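Local structure of membrane lipoprotein family protein (Aeropyrum pernix, 4PEV) at residues C[140-145]-C[297-302]; C[197-202]-C[402-407]; C[204-209]-C[409-414]. The protein probably serves as the solute-binding component of an ABC transporter, holding the nucleoside adenosine in the cleft between its two lobes for delivery to the membrane. All blocks are in the same frame, centred on the assembly; numbering follows the deposited sequence.

Contact 1. Residues C[140-145]-C[297-302]; sequences LIDAAT and GLKRVD. With ADN (adenosine), chain F.
D142 and K299 meet at the ribose hydroxyls of adenosine, in the cleft of a type I periplasmic-binding-protein fold. D142 follows strand 137-141 of one lobe's sheet, while K299 ends strand 293-299 of the other, so their salt bridge joins the two lobes beside the sugar.

K299 can be followed outward from CB. K299 CG lies anti to the backbone N (chi1 -177°) and passes 3.9 Å from V301 CG2 of its own segment. The chain then bends at chi2 and chi3, which swings it round toward the sugar. K299 CD is still 4.2 Å from ADN O3', whereas CE already lies beside both that hydroxyl and D142 OD1. K299 NZ at the tip gives a hydrogen bond to D142 OD1 (2.6 Å), another to ADN O2' (3.1 Å) and a weak one to ADN O3'. It reaches OD1 on the syn side, 27° out of the carboxylate plane, and the two side chains cross at about a right angle. The other carboxylate oxygen, D142 OD2, accepts the bond from ADN O2' at 2.8 Å. That hydroxyl is therefore donor to the acid and acceptor from the amine.

E159 forms a second salt bridge with K299 NZ and sits close to D142 OD1, so the buried lysine probably offsets the repulsion between the two acids. D282 and G256 add further hydrogen bonds to adenosine. Just past K299 the chain has crossed into the first lobe, where V301 CG1 of helix 301-313 rests against I141 CG2, anti to its own backbone N, at 3.8 Å.

Contact 2. Residues C[197-202]-C[402-407]; sequences PLWRFH and DTYDSI. With ADN (adenosine), chain F.
W199 of helix 196-214 and Y404 of helix 401-412 lie face over face. This is an offset stack: the five-membered ring of W199 and the phenol ring have centroids 4.0 Å apart and planes only 10° from parallel. The closest atoms are W199 CD1 and Y404 CE2, at 3.5 Å, where the indole covers one side of the phenol. A CH-pi contact extends it, since W199 CB sits 3.9 Å from the centroid of the Y404 ring, over the same face.

Hydrogen bonding takes over at the rims. Y404 OH meets H202 ND1 at 2.6 Å in the plane of the imidazole, and the bond is nearly straight at 173°; either atom could be the donor. H202 reaches it because CG stands anti to the backbone N (chi1 -172°), bringing the ring edge up to the hydroxyl. The two rings meet rim to rim, steeply inclined to each other. Y404 OH has a second partner in Y226 OH, and W199 NE1 bonds to D194, so these buried polar ends are satisfied.

Van der Waals contacts with the ligand come from elsewhere on the same helix: L198 CD1 comes within 3.5 Å of ADN O4', and F201 and P197 border the ribose. Helix 196-214 thus joins a pocket wall to an aromatic cluster of W199, H202 and Y404, a helix-to-helix interface behind the adenosine site.

Contact 3. Residues C[204-209]-C[409-414]; sequences GYLYGV and EELKAG
L206 and L411 interleave, their side chains running antiparallel between helices 196-214 and 401-412, which lie side by side in the same chain direction. From L206, CG stands anti to the backbone N (chi1 -175°), which carries L206 CD2 forward to L411 CB at 3.5 Å. L411 is set differently: its CG lies anti to the carbonyl carbon, beside the backbone N, and the branch runs back toward the other helix. There L411 CD1 settles on the backbone after L206, 3.9 Å from Y207 N. L206 thus puts a methyl on the base of L411, while L411 puts one on the backbone beside L206.

Y207 flanks the pair. Its ring approaches L411 obliquely, with Y207 CD2 4.2 Å from L411 CD2, and it also meets F395 edge to face. On the other flank the aliphatic start of K412 passes L206 CD2, with K412 CG at 4.2 Å, before its extended chain leads off along the exposed side. M222 of strand 222-226 touches L206 as well, tying the helix pair to the sheet.

No hydrogen bond links the two segments, but the polar backbone at the end of helix 401-412 finds partners nearby. L411 O takes the G414 N bond at 2.9 Å and also accepts from the side chain of Q210, one residue beyond the first segment. Q214 NE2 likewise reaches G414 O. This is side-by-side helix packing through leucines, finished where helix 401-412 ends in a Schellman motif at G414 (phi 80°).

Contacts 2 and 3 both join helix 196-214 to helix 401-412, their centres 10 Å apart along the pair. Contact 1 sits where the chain crosses between lobes, its salt bridge joining the ends of strands 137-141 and 293-299. It lies nearest the chain centre and is buried and ionic around the ligand. Contact 2, farther out, is also buried but aromatic, with one polar bond in the cluster; contact 3, outermost, is aliphatic and includes an exposed lysine at its edge. Contacts 1 and 2 touch through D142 against P197 and K299 against F201, and both meet adenosine, whereas contact 3 stays about 10 Å from contact 1 at the nearest atoms.

Contact 1. Residues C[140-145]-C[297-302]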
loop_
_atom_site.group_PDB
_atom_site.type_symbol
_atom_site.label_atom_id
_atom_site.label_comp_id
_atom_site.label_asym_id
_atom_site.label_seq_id
_atom_site.Cartn_x
_atom_site.Cartn_y
_atom_site.Cartn_z
ATOM N N LEU C 140 -8.687 -5.886 13.289
ATOM C CA LEU C 140 -8.830 -6.010 11.848
ATOM C C LEU C 140 -7.953 -4.949 11.225
ATOM O O LEU C 140 -8.072 -3.782 11.570
ATOM C CB LEU C 140 -10.287 -5.800 11.447
ATOM C CG LEU C 140 -10.663 -6.015 9.978
ATOM C CD1 LEU C 140 -10.067 -7.293 9.381
ATOM C CD2 LEU C 140 -12.178 -6.023 9.820
ATOM N N ILE C 141 -7.047 -5.350 10.339
ATOM C CA ILE C 141 -6.131 -4.397 9.700
ATOM C C ILE C 141 -6.524 -4.179 8.239
ATOM O O ILE C 141 -6.814 -5.143 7.519
ATOM C CB ILE C 141 -4.663 -4.865 9.744
ATOM C CG1 ILE C 141 -4.261 -5.351 11.147
ATOM C CG2 ILE C 141 -3.736 -3.759 9.270
ATOM C CD1 ILE C 141 -4.499 -4.364 12.273
ATOM N N ASP C 142 -6.535 -2.901 7.833
ATOM C CA ASP C 142 -6.860 -2.468 6.468
ATOM C C ASP C 142 -8.352 -2.594 6.152
ATOM O O ASP C 142 -8.749 -2.580 4.988
ATOM C CB ASP C 142 -6.017 -3.247 5.441
ATOM C CG ASP C 142 -5.753 -2.458 4.156
ATOM O OD1 ASP C 142 -5.380 -1.268 4.258
ATOM O OD2 ASP C 142 -5.891 -3.035 3.044
ATOM N N ALA C 143 -9.176 -2.714 7.189
ATOM C CA ALA C 143 -10.625 -2.829 7.005
ATOM C C ALA C 143 -11.347 -2.518 8.288
ATOM O O ALA C 143 -10.764 -2.561 9.367
ATOM C CB ALA C 143 -11.021 -4.214 6.510
ATOM N N ALA C 144 -12.621 -2.181 8.139
ATOM C CA ALA C 144 -13.503 -1.952 9.264
ATOM C C ALA C 144 -14.819 -2.661 9.049
ATOM O O ALA C 144 -15.342 -2.761 7.927
ATOM C CB ALA C 144 -13.735 -0.474 9.480
ATOM N N THR C 145 -15.346 -3.139 10.162
ATOM C CA THR C 145 -16.492 -4.017 10.168
ATOM C C THR C 145 -17.760 -3.163 9.934
ATOM O O THR C 145 -17.749 -1.963 10.194
ATOM C CB THR C 145 -16.453 -4.857 11.471
ATOM O OG1 THR C 145 -17.278 -6.011 11.318
ATOM C CG2 THR C 145 -16.841 -4.048 12.718
ATOM N N GLY C 297 5.131 4.591 -1.893
ATOM C CA GLY C 297 4.061 4.968 -0.968
ATOM C C GLY C 297 4.185 4.106 0.280
ATOM O O GLY C 297 4.412 2.903 0.180
ATOM N N LEU C 298 4.058 4.703 1.460
ATOM C CA LEU C 298 4.192 3.939 2.703
ATOM C C LEU C 298 2.858 3.771 3.345
ATOM O O LEU C 298 2.057 4.688 3.349
ATOM C CB LEU C 298 5.092 4.642 3.710
ATOM C CG LEU C 298 6.517 4.889 3.257
ATOM C CD1 LEU C 298 7.184 5.825 4.249
ATOM C CD2 LEU C 298 7.275 3.578 3.132
ATOM N N LYS C 299 2.638 2.592 3.907
ATOM C CA LYS C 299 1.452 2.305 4.691
ATOM C C LYS C 299 1.945 1.619 5.944
ATOM O O LYS C 299 2.526 0.532 5.869
ATOM C CB LYS C 299 0.510 1.405 3.904
ATOM C CG LYS C 299 -0.792 1.120 4.623
ATOM C CD LYS C 299 -2.011 1.124 3.691
ATOM C CE LYS C 299 -2.450 -0.268 3.286
ATOM N NZ LYS C 299 -3.717 -0.241 2.501
ATOM N N ARG C 300 1.746 2.262 7.091
ATOM C CA ARG C 300 2.331 1.788 8.341
ATOM C C ARG C 300 1.481 0.724 9.024
ATOM O O ARG C 300 1.023 0.897 10.157
ATOM C CB ARG C 300 2.600 2.961 9.273
ATOM C CG ARG C 300 3.495 4.039 8.668
ATOM C CD ARG C 300 4.776 3.463 8.068
ATOM N NE ARG C 300 5.526 2.697 9.056
ATOM C CZ ARG C 300 6.412 3.216 9.896
ATOM N NH1 ARG C 300 6.691 4.503 9.867
ATOM N NH2 ARG C 300 7.035 2.446 10.767
ATOM N N VAL C 301 1.328 -0.402 8.329
ATOM C CA VAL C 301 0.634 -1.569 8.858
ATOM C C VAL C 301 1.322 -2.108 10.120
ATOM O O VAL C 301 0.675 -2.660 11.018
ATOM C CB VAL C 301 0.575 -2.686 7.795
ATOM C CG1 VAL C 301 -0.039 -3.964 8.361
ATOM C CG2 VAL C 301 -0.225 -2.223 6.594
ATOM N N ASP C 302 2.642 -1.955 10.165
ATOM C CA ASP C 302 3.444 -2.383 11.305
ATOM C C ASP C 302 3.063 -1.639 12.563
ATOM O O ASP C 302 3.028 -2.229 13.641
ATOM C CB ASP C 302 4.934 -2.221 11.011
ATOM C CG ASP C 302 5.316 -0.807 10.602
ATOM O OD1 ASP C 302 4.602 -0.161 9.790
ATOM O OD2 ASP C 302 6.363 -0.347 11.097
HETATM O "O5'" ADN F . 0.063 -3.867 -2.132
HETATM C "C5'" ADN F . -0.937 -2.847 -2.316
HETATM C "C4'" ADN F . -2.163 -2.952 -1.403
HETATM O "O4'" ADN F . -2.930 -4.130 -1.667
HETATM C "C3'" ADN F . -1.908 -3.006 0.101
HETATM O "O3'" ADN F . -1.651 -1.712 0.655
HETATM C "C2'" ADN F . -3.190 -3.651 0.619
HETATM O "O2'" ADN F . -4.265 -2.717 0.785
HETATM C "C1'" ADN F . -3.537 -4.624 -0.477
HETATM N N9 ADN F . -2.983 -5.963 -0.198
HETATM C C8 ADN F . -1.713 -6.387 -0.399
HETATM N N7 ADN F . -1.565 -7.691 -0.041
HETATM C C5 ADN F . -2.775 -8.107 0.390
HETATM C C6 ADN F . -3.357 -9.358 0.920
HETATM N N6 ADN F . -2.582 -10.449 1.063
HETATM N N1 ADN F . -4.669 -9.367 1.265
HETATM C C2 ADN F . -5.457 -8.277 1.140
HETATM N N3 ADN F . -4.999 -7.110 0.669
HETATM C C4 ADN F . -3.700 -6.964 0.290
#

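Contact 2. Residues C[197-202]-C[402-407]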
loop_
_atom_site.group_PDB
_atom_site.type_symbol
_atom_site.label_atom_id
_atom_site.label_comp_id
_atom_site.label_asym_id
_atom_site.label_seq_id
_atom_site.Cartn_x
_atom_site.Cartn_y
_atom_site.Cartn_z
ATOM N N PRO C 197 -10.079 -1.085 -0.337
ATOM C CA PRO C 197 -8.837 -0.319 -0.143
ATOM C C PRO C 197 -8.234 0.104 -1.467
ATOM O O PRO C 197 -7.780 1.243 -1.607
ATOM C CB PRO C 197 -7.914 -1.292 0.569
ATOM C CG PRO C 197 -8.809 -2.368 1.112
ATOM C CD PRO C 197 -9.959 -2.463 0.163
ATOM N N LEU C 198 -8.264 -0.793 -2.442
ATOM C CA LEU C 198 -7.764 -0.464 -3.775
ATOM C C LEU C 198 -8.634 0.541 -4.513
ATOM O O LEU C 198 -8.129 1.264 -5.384
ATOM C CB LEU C 198 -7.543 -1.721 -4.618
ATOM C CG LEU C 198 -6.128 -2.283 -4.405
ATOM C CD1 LEU C 198 -5.853 -2.672 -2.961
ATOM C CD2 LEU C 198 -5.898 -3.474 -5.305
ATOM N N TRP C 199 -9.924 0.608 -4.174
ATOM C CA TRP C 199 -10.759 1.684 -4.691
ATOM C C TRP C 199 -10.139 3.009 -4.250
ATOM O O TRP C 199 -9.978 3.928 -5.050
ATOM C CB TRP C 199 -12.184 1.613 -4.171
ATOM C CG TRP C 199 -12.934 0.369 -4.491
ATOM C CD1 TRP C 199 -12.583 -0.603 -5.373
ATOM C CD2 TRP C 199 -14.205 -0.017 -3.951
ATOM N NE1 TRP C 199 -13.546 -1.596 -5.404
ATOM C CE2 TRP C 199 -14.556 -1.256 -4.542
ATOM C CE3 TRP C 199 -15.082 0.563 -3.014
ATOM C CZ2 TRP C 199 -15.745 -1.936 -4.220
ATOM C CZ3 TRP C 199 -16.264 -0.112 -2.691
ATOM C CH2 TRP C 199 -16.581 -1.352 -3.294
ATOM N N ARG C 200 -9.765 3.093 -2.980
ATOM C CA ARG C 200 -9.181 4.313 -2.446
ATOM C C ARG C 200 -7.841 4.661 -3.093
ATOM O O ARG C 200 -7.569 5.838 -3.354
ATOM C CB ARG C 200 -9.032 4.215 -0.929
ATOM C CG ARG C 200 -10.371 4.084 -0.231
ATOM C CD ARG C 200 -10.315 4.403 1.257
ATOM N NE ARG C 200 -9.945 3.249 2.063
ATOM C CZ ARG C 200 -10.720 2.191 2.245
ATOM N NH1 ARG C 200 -11.915 2.127 1.664
ATOM N NH2 ARG C 200 -10.295 1.187 3.008
ATOM N N PHE C 201 -7.011 3.645 -3.345
ATOM C CA PHE C 201 -5.756 3.848 -4.074
ATOM C C PHE C 201 -6.083 4.413 -5.442
ATOM O O PHE C 201 -5.582 5.467 -5.806
ATOM C CB PHE C 201 -4.943 2.542 -4.246
ATOM C CG PHE C 201 -4.095 2.174 -3.047
ATOM C CD1 PHE C 201 -2.931 2.868 -2.761
ATOM C CD2 PHE C 201 -4.451 1.114 -2.212
ATOM C CE1 PHE C 201 -2.143 2.517 -1.667
ATOM C CE2 PHE C 201 -3.671 0.769 -1.116
ATOM C CZ PHE C 201 -2.514 1.466 -0.845
ATOM N N HIS C 202 -6.935 3.705 -6.183
ATOM C CA HIS C 202 -7.270 4.088 -7.547
ATOM C C HIS C 202 -7.730 5.531 -7.579
ATOM O O HIS C 202 -7.129 6.361 -8.255
ATOM C CB HIS C 202 -8.347 3.182 -8.138
ATOM C CG HIS C 202 -8.587 3.409 -9.595
ATOM N ND1 HIS C 202 -9.534 2.710 -10.307
ATOM C CD2 HIS C 202 -8.007 4.258 -10.480
ATOM C CE1 HIS C 202 -9.522 3.108 -11.570
ATOM N NE2 HIS C 202 -8.610 4.051 -11.699
ATOM N N ASP C 402 -20.567 0.842 -7.233
ATOM C CA ASP C 402 -21.195 1.722 -8.234
ATOM C C ASP C 402 -20.815 3.190 -8.030
ATOM O O ASP C 402 -20.590 3.915 -8.999
ATOM C CB ASP C 402 -22.723 1.535 -8.240
ATOM C CG ASP C 402 -23.144 0.146 -8.762
ATOM O OD1 ASP C 402 -22.607 -0.880 -8.273
ATOM O OD2 ASP C 402 -24.007 0.078 -9.669
ATOM N N THR C 403 -20.725 3.606 -6.771
ATOM C CA THR C 403 -20.227 4.928 -6.408
ATOM C C THR C 403 -18.757 5.124 -6.815
ATOM O O THR C 403 -18.399 6.146 -7.407
ATOM C CB THR C 403 -20.323 5.116 -4.884
ATOM O OG1 THR C 403 -21.563 4.571 -4.417
ATOM C CG2 THR C 403 -20.186 6.593 -4.479
ATOM N N TYR C 404 -17.912 4.152 -6.464
ATOM C CA TYR C 404 -16.504 4.130 -6.878
ATOM C C TYR C 404 -16.367 4.255 -8.374
ATOM O O TYR C 404 -15.569 5.048 -8.855
ATOM C CB TYR C 404 -15.836 2.829 -6.421
ATOM C CG TYR C 404 -14.598 2.386 -7.194
ATOM C CD1 TYR C 404 -13.447 3.174 -7.251
ATOM C CD2 TYR C 404 -14.571 1.147 -7.826
ATOM C CE1 TYR C 404 -12.317 2.746 -7.936
ATOM C CE2 TYR C 404 -13.451 0.712 -8.519
ATOM C CZ TYR C 404 -12.322 1.506 -8.569
ATOM O OH TYR C 404 -11.224 1.039 -9.258
ATOM N N ASP C 405 -17.147 3.467 -9.103
ATOM C CA ASP C 405 -17.100 3.480 -10.565
ATOM C C ASP C 405 -17.404 4.840 -11.173
ATOM O O ASP C 405 -16.819 5.202 -12.196
ATOM C CB ASP C 405 -18.066 2.449 -11.155
ATOM C CG ASP C 405 -17.392 1.125 -11.484
ATOM O OD1 ASP C 405 -16.164 0.986 -11.269
ATOM O OD2 ASP C 405 -18.099 0.224 -11.984
ATOM N N SER C 406 -18.315 5.591 -10.564
ATOM C CA SER C 406 -18.698 6.884 -11.128
ATOM C C SER C 406 -17.791 8.025 -10.648
ATOM O O SER C 406 -17.658 9.023 -11.340
ATOM C CB SER C 406 -20.185 7.183 -10.884
ATOM O OG SER C 406 -20.530 6.957 -9.538
ATOM N N ILE C 407 -17.152 7.887 -9.493
ATOM C CA ILE C 407 -16.074 8.821 -9.144
ATOM C C ILE C 407 -14.948 8.790 -10.196
ATOM O O ILE C 407 -14.391 9.830 -10.541
ATOM C CB ILE C 407 -15.486 8.556 -7.743
ATOM C CG1 ILE C 407 -16.520 8.904 -6.661
ATOM C CG2 ILE C 407 -14.206 9.369 -7.529
ATOM C CD1 ILE C 407 -16.103 8.575 -5.235
HETATM O "O5'" ADN F . 0.063 -3.867 -2.132
HETATM C "C5'" ADN F . -0.937 -2.847 -2.316
HETATM C "C4'" ADN F . -2.163 -2.952 -1.403
HETATM O "O4'" ADN F . -2.930 -4.130 -1.667
HETATM C "C3'" ADN F . -1.908 -3.006 0.101
HETATM O "O3'" ADN F . -1.651 -1.712 0.655
HETATM C "C2'" ADN F . -3.190 -3.651 0.619
HETATM O "O2'" ADN F . -4.265 -2.717 0.785
HETATM C "C1'" ADN F . -3.537 -4.624 -0.477
HETATM N N9 ADN F . -2.983 -5.963 -0.198
HETATM C C8 ADN F . -1.713 -6.387 -0.399
HETATM N N7 ADN F . -1.565 -7.691 -0.041
HETATM C C5 ADN F . -2.775 -8.107 0.390
HETATM C C6 ADN F . -3.357 -9.358 0.920
HETATM N N6 ADN F . -2.582 -10.449 1.063
HETATM N N1 ADN F . -4.669 -9.367 1.265
HETATM C C2 ADN F . -5.457 -8.277 1.140
HETATM N N3 ADN F . -4.999 -7.110 0.669
HETATM C C4 ADN F . -3.700 -6.964 0.290
#

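Contact 3. Residues C[204-209]-C[409-414]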
loop_
_atom_site.group_PDB
_atom_site.type_symbol
_atom_site.label_atom_id
_atom_site.label_comp_id
_atom_site.label_asym_id
_atom_site.label_seq_id
_atom_site.Cartn_x
_atom_site.Cartn_y
_atom_site.Cartn_z
ATOM N N GLY C 204 -7.358 7.940 -5.494
ATOM C CA GLY C 204 -6.336 8.900 -5.098
ATOM C C GLY C 204 -5.265 9.072 -6.156
ATOM O O GLY C 204 -4.738 10.163 -6.345
ATOM N N TYR C 205 -4.950 7.987 -6.850
ATOM C CA TYR C 205 -3.891 7.985 -7.833
ATOM C C TYR C 205 -4.321 8.784 -9.050
ATOM O O TYR C 205 -3.565 9.610 -9.535
ATOM C CB TYR C 205 -3.523 6.539 -8.202
ATOM C CG TYR C 205 -2.343 6.380 -9.142
ATOM C CD1 TYR C 205 -1.097 6.946 -8.849
ATOM C CD2 TYR C 205 -2.462 5.638 -10.317
ATOM C CE1 TYR C 205 -0.008 6.786 -9.702
ATOM C CE2 TYR C 205 -1.376 5.470 -11.175
ATOM C CZ TYR C 205 -0.155 6.046 -10.860
ATOM O OH TYR C 205 0.900 5.883 -11.721
ATOM N N LEU C 206 -5.532 8.531 -9.533
ATOM C CA LEU C 206 -6.107 9.285 -10.649
ATOM C C LEU C 206 -6.303 10.745 -10.285
ATOM O O LEU C 206 -5.998 11.644 -11.068
ATOM C CB LEU C 206 -7.460 8.705 -11.041
ATOM C CG LEU C 206 -8.168 9.281 -12.271
ATOM C CD1 LEU C 206 -7.306 9.291 -13.528
ATOM C CD2 LEU C 206 -9.435 8.480 -12.514
ATOM N N TYR C 207 -6.816 10.977 -9.087
ATOM C CA TYR C 207 -6.952 12.329 -8.595
ATOM C C TYR C 207 -5.634 13.049 -8.735
ATOM O O TYR C 207 -5.578 14.127 -9.299
ATOM C CB TYR C 207 -7.393 12.351 -7.130
ATOM C CG TYR C 207 -7.545 13.754 -6.599
ATOM C CD1 TYR C 207 -6.452 14.436 -6.104
ATOM C CD2 TYR C 207 -8.774 14.406 -6.614
ATOM C CE1 TYR C 207 -6.567 15.721 -5.627
ATOM C CE2 TYR C 207 -8.901 15.705 -6.131
ATOM C CZ TYR C 207 -7.782 16.353 -5.647
ATOM O OH TYR C 207 -7.844 17.630 -5.152
ATOM N N GLY C 208 -4.580 12.444 -8.205
ATOM C CA GLY C 208 -3.253 13.055 -8.199
ATOM C C GLY C 208 -2.700 13.338 -9.581
ATOM O O GLY C 208 -1.991 14.309 -9.769
ATOM N N VAL C 209 -3.018 12.489 -10.550
ATOM C CA VAL C 209 -2.550 12.685 -11.928
ATOM C C VAL C 209 -3.303 13.839 -12.578
ATOM O O VAL C 209 -2.695 14.662 -13.262
ATOM C CB VAL C 209 -2.728 11.409 -12.796
ATOM C CG1 VAL C 209 -2.567 11.722 -14.284
ATOM C CG2 VAL C 209 -1.753 10.320 -12.364
ATOM N N GLU C 409 -15.318 7.899 -13.520
ATOM C CA GLU C 409 -15.881 8.593 -14.707
ATOM C C GLU C 409 -15.643 10.099 -14.617
ATOM O O GLU C 409 -15.244 10.749 -15.596
ATOM C CB GLU C 409 -17.394 8.367 -14.827
ATOM C CG GLU C 409 -17.839 7.088 -15.535
ATOM C CD GLU C 409 -19.342 6.789 -15.350
ATOM O OE1 GLU C 409 -20.193 7.713 -15.476
ATOM O OE2 GLU C 409 -19.681 5.615 -15.071
ATOM N N GLU C 410 -15.893 10.629 -13.421
ATOM C CA GLU C 410 -15.819 12.054 -13.144
ATOM C C GLU C 410 -14.394 12.564 -13.118
ATOM O O GLU C 410 -14.111 13.616 -13.671
ATOM C CB GLU C 410 -16.496 12.376 -11.797
ATOM C CG GLU C 410 -18.003 12.120 -11.753
ATOM C CD GLU C 410 -18.758 12.846 -12.856
ATOM O OE1 GLU C 410 -18.463 14.041 -13.112
ATOM O OE2 GLU C 410 -19.643 12.214 -13.471
ATOM N N LEU C 411 -13.505 11.830 -12.456
ATOM C CA LEU C 411 -12.069 12.155 -12.465
ATOM C C LEU C 411 -11.456 12.030 -13.859
ATOM O O LEU C 411 -10.668 12.878 -14.262
ATOM C CB LEU C 411 -11.306 11.267 -11.492
ATOM C CG LEU C 411 -11.584 11.548 -10.021
ATOM C CD1 LEU C 411 -10.720 10.653 -9.150
ATOM C CD2 LEU C 411 -11.317 12.996 -9.684
ATOM N N LYS C 412 -11.825 10.983 -14.595
ATOM C CA LYS C 412 -11.427 10.864 -15.997
ATOM C C LYS C 412 -11.876 12.077 -16.809
ATOM O O LYS C 412 -11.224 12.445 -17.775
ATOM C CB LYS C 412 -12.012 9.605 -16.627
ATOM C CG LYS C 412 -11.316 8.312 -16.244
ATOM C CD LYS C 412 -11.656 7.211 -17.240
ATOM C CE LYS C 412 -11.126 5.851 -16.800
ATOM N NZ LYS C 412 -11.156 4.888 -17.933
ATOM N N ALA C 413 -12.997 12.677 -16.411
ATOM C CA ALA C 413 -13.538 13.871 -17.054
ATOM C C ALA C 413 -12.929 15.180 -16.542
ATOM O O ALA C 413 -13.337 16.243 -16.969
ATOM C CB ALA C 413 -15.048 13.911 -16.861
ATOM N N GLY C 414 -11.987 15.124 -15.611
ATOM C CA GLY C 414 -11.386 16.346 -15.079
ATOM C C GLY C 414 -12.212 17.056 -14.020
ATOM O O GLY C 414 -11.878 18.174 -13.595
#